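Local coordinates for maternal protein tudor (Drosophila melanogaster, PDB 3NTK) that recognises methylated arginines of the Piwi protein Aubergine through its last extended Tudor domain and is required for germ cell formation, at residues Phe64-Gln68 / Val80-Phe85. Numbering follows the deposited sequence.
Sequences FYRAQ and VHFIDF
Gln68 and His81 form the antiparallel hydrogen-bonded pair that joins strands 63-72 and 78-82, a hairpin of the Tudor barrel. Gln68 N reaches His81 O at 3.0 Å, and His81 N returns to Gln68 O at 2.9 Å. Beyond this pair the second chain leaves the strand in a turn closed by Phe85 N on Phe82 O, and side chains and two waters make the contact. On the face carrying Tyr65, the bumps are aromatic. The edge of the Tyr65 ring points at one face of Phe82, planes at 67°, while CG2 of Val80 sits over the opposite face; CB of Ala67, a small knob, comes obliquely against the Phe82 ring at CD1, 3.8 Å away. Tyr65 CD1 also meets Phe85 CE1 at 3.5 Å, the rings oblique, so the tyrosine sits at the corner of a three-ring cluster, and its OH goes on to Asp61. The other face belongs to Arg66. Its chain, bent at chi3 (-65°), brings the guanidinium round to Asp84 in a side-on, two-nitrogen salt bridge, the flat groups nearly coplanar at 18°. Arg66 NE meets Asp84 OD2 and Arg66 NH2 meets Asp84 OD1, both at 2.9 Å and nearly straight, each on a syn lone pair; OD1 also accepts from Tyr107 N. CD1 of Ile83 lies over one face of the guanidinium, offset toward its rim. With NH1 held by the carbonyls of Leu101 and Pro104, and NH2 also by Ala105, the buried group is fixed in rotation. A methionine here would probably leave the Asp84 carboxylate without its countercharge and those carbonyls without their donors. Two waters tie the Arg66 backbone to Asp84: one links Arg66 O to Asp84 N, and the second accepts from Arg66 N and donates to Asp84 OD2 at 2.7 Å.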
ATOM      1  N   PHE A  64       7.746   8.919  10.079  1.00 25.41           N
ATOM      2  CA  PHE A  64       6.661   8.266  10.815  1.00 26.16           C
ATOM      3  C   PHE A  64       5.407   8.147   9.943  1.00 25.39           C
ATOM      4  O   PHE A  64       5.009   9.106   9.276  1.00 24.88           O
ATOM      5  CB  PHE A  64       6.324   9.030  12.101  1.00 26.72           C
ATOM      6  CG  PHE A  64       7.309   8.806  13.214  1.00 27.63           C
ATOM      7  CD1 PHE A  64       8.432   9.615  13.341  1.00 29.48           C
ATOM      8  CD2 PHE A  64       7.133   7.760  14.115  1.00 28.10           C
ATOM      9  CE1 PHE A  64       9.369   9.388  14.348  1.00 28.65           C
ATOM     10  CE2 PHE A  64       8.065   7.523  15.126  1.00 28.78           C
ATOM     11  CZ  PHE A  64       9.184   8.341  15.240  1.00 28.97           C
ATOM     12  N   TYR A  65       4.790   6.965   9.962  1.00 24.50           N
ATOM     13  CA  TYR A  65       3.584   6.682   9.177  1.00 22.15           C
ATOM     14  C   TYR A  65       2.539   5.952  10.025  1.00 21.81           C
ATOM     15  O   TYR A  65       2.862   5.388  11.081  1.00 21.22           O
ATOM     16  CB  TYR A  65       3.904   5.742   8.010  1.00 24.40           C
ATOM     17  CG  TYR A  65       4.948   6.209   7.028  1.00 26.70           C
ATOM     18  CD1 TYR A  65       4.656   7.196   6.086  1.00 30.84           C
ATOM     19  CD2 TYR A  65       6.216   5.636   7.013  1.00 31.24           C
ATOM     20  CE1 TYR A  65       5.608   7.595   5.142  1.00 34.02           C
ATOM     21  CE2 TYR A  65       7.175   6.029   6.076  1.00 34.82           C
ATOM     22  CZ  TYR A  65       6.863   7.004   5.146  1.00 33.76           C
ATOM     23  OH  TYR A  65       7.807   7.382   4.216  1.00 36.78           O
ATOM     24  N   ARG A  66       1.294   5.939   9.550  1.00 21.47           N
ATOM     25  CA  ARG A  66       0.245   5.205  10.257  1.00 21.21           C
ATOM     26  C   ARG A  66       0.621   3.744  10.049  1.00 20.59           C
ATOM     27  O   ARG A  66       1.024   3.345   8.949  1.00 22.44           O
ATOM     28  CB  ARG A  66      -1.145   5.479   9.659  1.00 21.66           C
ATOM     29  CG  ARG A  66      -1.640   6.917   9.834  1.00 21.15           C
ATOM     30  CD  ARG A  66      -3.162   7.003   9.721  1.00 21.41           C
ATOM     31  NE  ARG A  66      -3.637   6.644   8.386  1.00 19.98           N
ATOM     32  CZ  ARG A  66      -4.918   6.506   8.057  1.00 24.58           C
ATOM     33  NH1 ARG A  66      -5.867   6.695   8.966  1.00 21.29           N
ATOM     34  NH2 ARG A  66      -5.251   6.179   6.813  1.00 24.35           N
ATOM     35  N   ALA A  67       0.481   2.936  11.092  1.00 21.12           N
ATOM     36  CA  ALA A  67       0.860   1.543  10.984  1.00 21.53           C
ATOM     37  C   ALA A  67       0.012   0.602  11.830  1.00 22.46           C
ATOM     38  O   ALA A  67      -0.556   0.995  12.854  1.00 22.90           O
ATOM     39  CB  ALA A  67       2.330   1.392  11.372  1.00 24.24           C
ATOM     40  N   GLN A  68      -0.081  -0.639  11.377  1.00 21.26           N
ATOM     41  CA  GLN A  68      -0.808  -1.660  12.107  1.00 23.96           C
ATOM     42  C   GLN A  68       0.195  -2.745  12.463  1.00 22.97           C
ATOM     43  O   GLN A  68       0.927  -3.241  11.603  1.00 24.08           O
ATOM     44  CB  GLN A  68      -1.943  -2.264  11.268  1.00 25.08           C
ATOM     45  CG  GLN A  68      -2.658  -3.392  12.001  1.00 28.74           C
ATOM     46  CD  GLN A  68      -3.865  -3.926  11.257  1.00 33.28           C
ATOM     47  OE1 GLN A  68      -3.781  -4.261  10.078  1.00 37.92           O
ATOM     48  NE2 GLN A  68      -4.994  -4.016  11.950  1.00 36.69           N
ATOM     49  N   VAL A  80       5.456  -4.258  11.357  1.00 26.67           N
ATOM     50  CA  VAL A  80       4.267  -3.463  11.113  1.00 26.24           C
ATOM     51  C   VAL A  80       3.963  -3.349   9.632  1.00 25.85           C
ATOM     52  O   VAL A  80       4.813  -3.616   8.784  1.00 28.43           O
ATOM     53  CB  VAL A  80       4.413  -2.034  11.684  1.00 25.82           C
ATOM     54  CG1 VAL A  80       4.752  -2.101  13.166  1.00 24.74           C
ATOM     55  CG2 VAL A  80       5.489  -1.268  10.918  1.00 25.95           C
ATOM     56  N   HIS A  81       2.732  -2.961   9.340  1.00 24.07           N
ATOM     57  CA  HIS A  81       2.286  -2.757   7.976  1.00 23.20           C
ATOM     58  C   HIS A  81       1.872  -1.298   7.879  1.00 22.74           C
ATOM     59  O   HIS A  81       0.989  -0.849   8.616  1.00 21.23           O
ATOM     60  CB  HIS A  81       1.087  -3.648   7.658  1.00 25.83           C
ATOM     61  CG  HIS A  81       0.585  -3.495   6.258  1.00 24.82           C
ATOM     62  ND1 HIS A  81      -0.511  -2.725   5.937  1.00 27.09           N
ATOM     63  CD2 HIS A  81       1.059  -3.982   5.085  1.00 24.35           C
ATOM     64  CE1 HIS A  81      -0.693  -2.745   4.629  1.00 25.57           C
ATOM     65  NE2 HIS A  81       0.247  -3.501   4.088  1.00 28.36           N
ATOM     66  N   PHE A  82       2.522  -0.549   6.993  1.00 22.22           N
ATOM     67  CA  PHE A  82       2.193   0.859   6.815  1.00 22.22           C
ATOM     68  C   PHE A  82       0.973   0.920   5.904  1.00 22.66           C
ATOM     69  O   PHE A  82       1.071   0.812   4.681  1.00 23.30           O
ATOM     70  CB  PHE A  82       3.400   1.590   6.233  1.00 23.78           C
ATOM     71  CG  PHE A  82       4.576   1.618   7.170  1.00 25.31           C
ATOM     72  CD1 PHE A  82       4.513   2.345   8.357  1.00 25.97           C
ATOM     73  CD2 PHE A  82       5.730   0.897   6.888  1.00 23.81           C
ATOM     74  CE1 PHE A  82       5.590   2.352   9.252  1.00 24.41           C
ATOM     75  CE2 PHE A  82       6.808   0.897   7.776  1.00 25.45           C
ATOM     76  CZ  PHE A  82       6.736   1.627   8.959  1.00 24.43           C
ATOM     77  N   ILE A  83      -0.187   1.085   6.526  1.00 21.68           N
ATOM     78  CA  ILE A  83      -1.453   1.073   5.807  1.00 21.05           C
ATOM     79  C   ILE A  83      -1.628   2.039   4.644  1.00 20.71           C
ATOM     80  O   ILE A  83      -2.412   1.773   3.733  1.00 21.08           O
ATOM     81  CB  ILE A  83      -2.633   1.265   6.775  1.00 20.63           C
ATOM     82  CG1 ILE A  83      -2.573   2.650   7.423  1.00 18.56           C
ATOM     83  CG2 ILE A  83      -2.607   0.164   7.836  1.00 20.65           C
ATOM     84  CD1 ILE A  83      -3.826   2.983   8.224  1.00 21.42           C
ATOM     85  N   ASP A  84      -0.915   3.155   4.653  1.00 20.05           N
ATOM     86  CA  ASP A  84      -1.079   4.103   3.563  1.00 21.27           C
ATOM     87  C   ASP A  84      -0.068   3.899   2.440  1.00 22.48           C
ATOM     88  O   ASP A  84      -0.173   4.531   1.392  1.00 23.42           O
ATOM     89  CB  ASP A  84      -1.007   5.535   4.092  1.00 21.47           C
ATOM     90  CG  ASP A  84      -2.071   5.813   5.144  1.00 21.74           C
ATOM     91  OD1 ASP A  84      -3.226   5.374   4.938  1.00 22.56           O
ATOM     92  OD2 ASP A  84      -1.758   6.463   6.168  1.00 20.50           O
ATOM     93  N   PHE A  85       0.886   2.998   2.647  1.00 24.03           N
ATOM     94  CA  PHE A  85       1.910   2.752   1.634  1.00 25.65           C
ATOM     95  C   PHE A  85       2.108   1.291   1.247  1.00 26.73           C
ATOM     96  O   PHE A  85       2.935   0.970   0.390  1.00 28.23           O
ATOM     97  CB  PHE A  85       3.230   3.385   2.080  1.00 27.23           C
ATOM     98  CG  PHE A  85       3.155   4.879   2.204  1.00 29.29           C
ATOM     99  CD1 PHE A  85       2.610   5.471   3.341  1.00 28.27           C
ATOM    100  CD2 PHE A  85       3.557   5.695   1.151  1.00 28.78           C
ATOM    101  CE1 PHE A  85       2.462   6.852   3.425  1.00 29.77           C
ATOM    102  CE2 PHE A  85       3.412   7.075   1.225  1.00 30.54           C
ATOM    103  CZ  PHE A  85       2.863   7.656   2.365  1.00 30.43           C
TER
HETATM  104  O   HOH W   1       1.067   4.218   6.321  1.00 20.51           O
HETATM  105  O   HOH W   2       0.729   7.110   6.873  1.00 21.58           O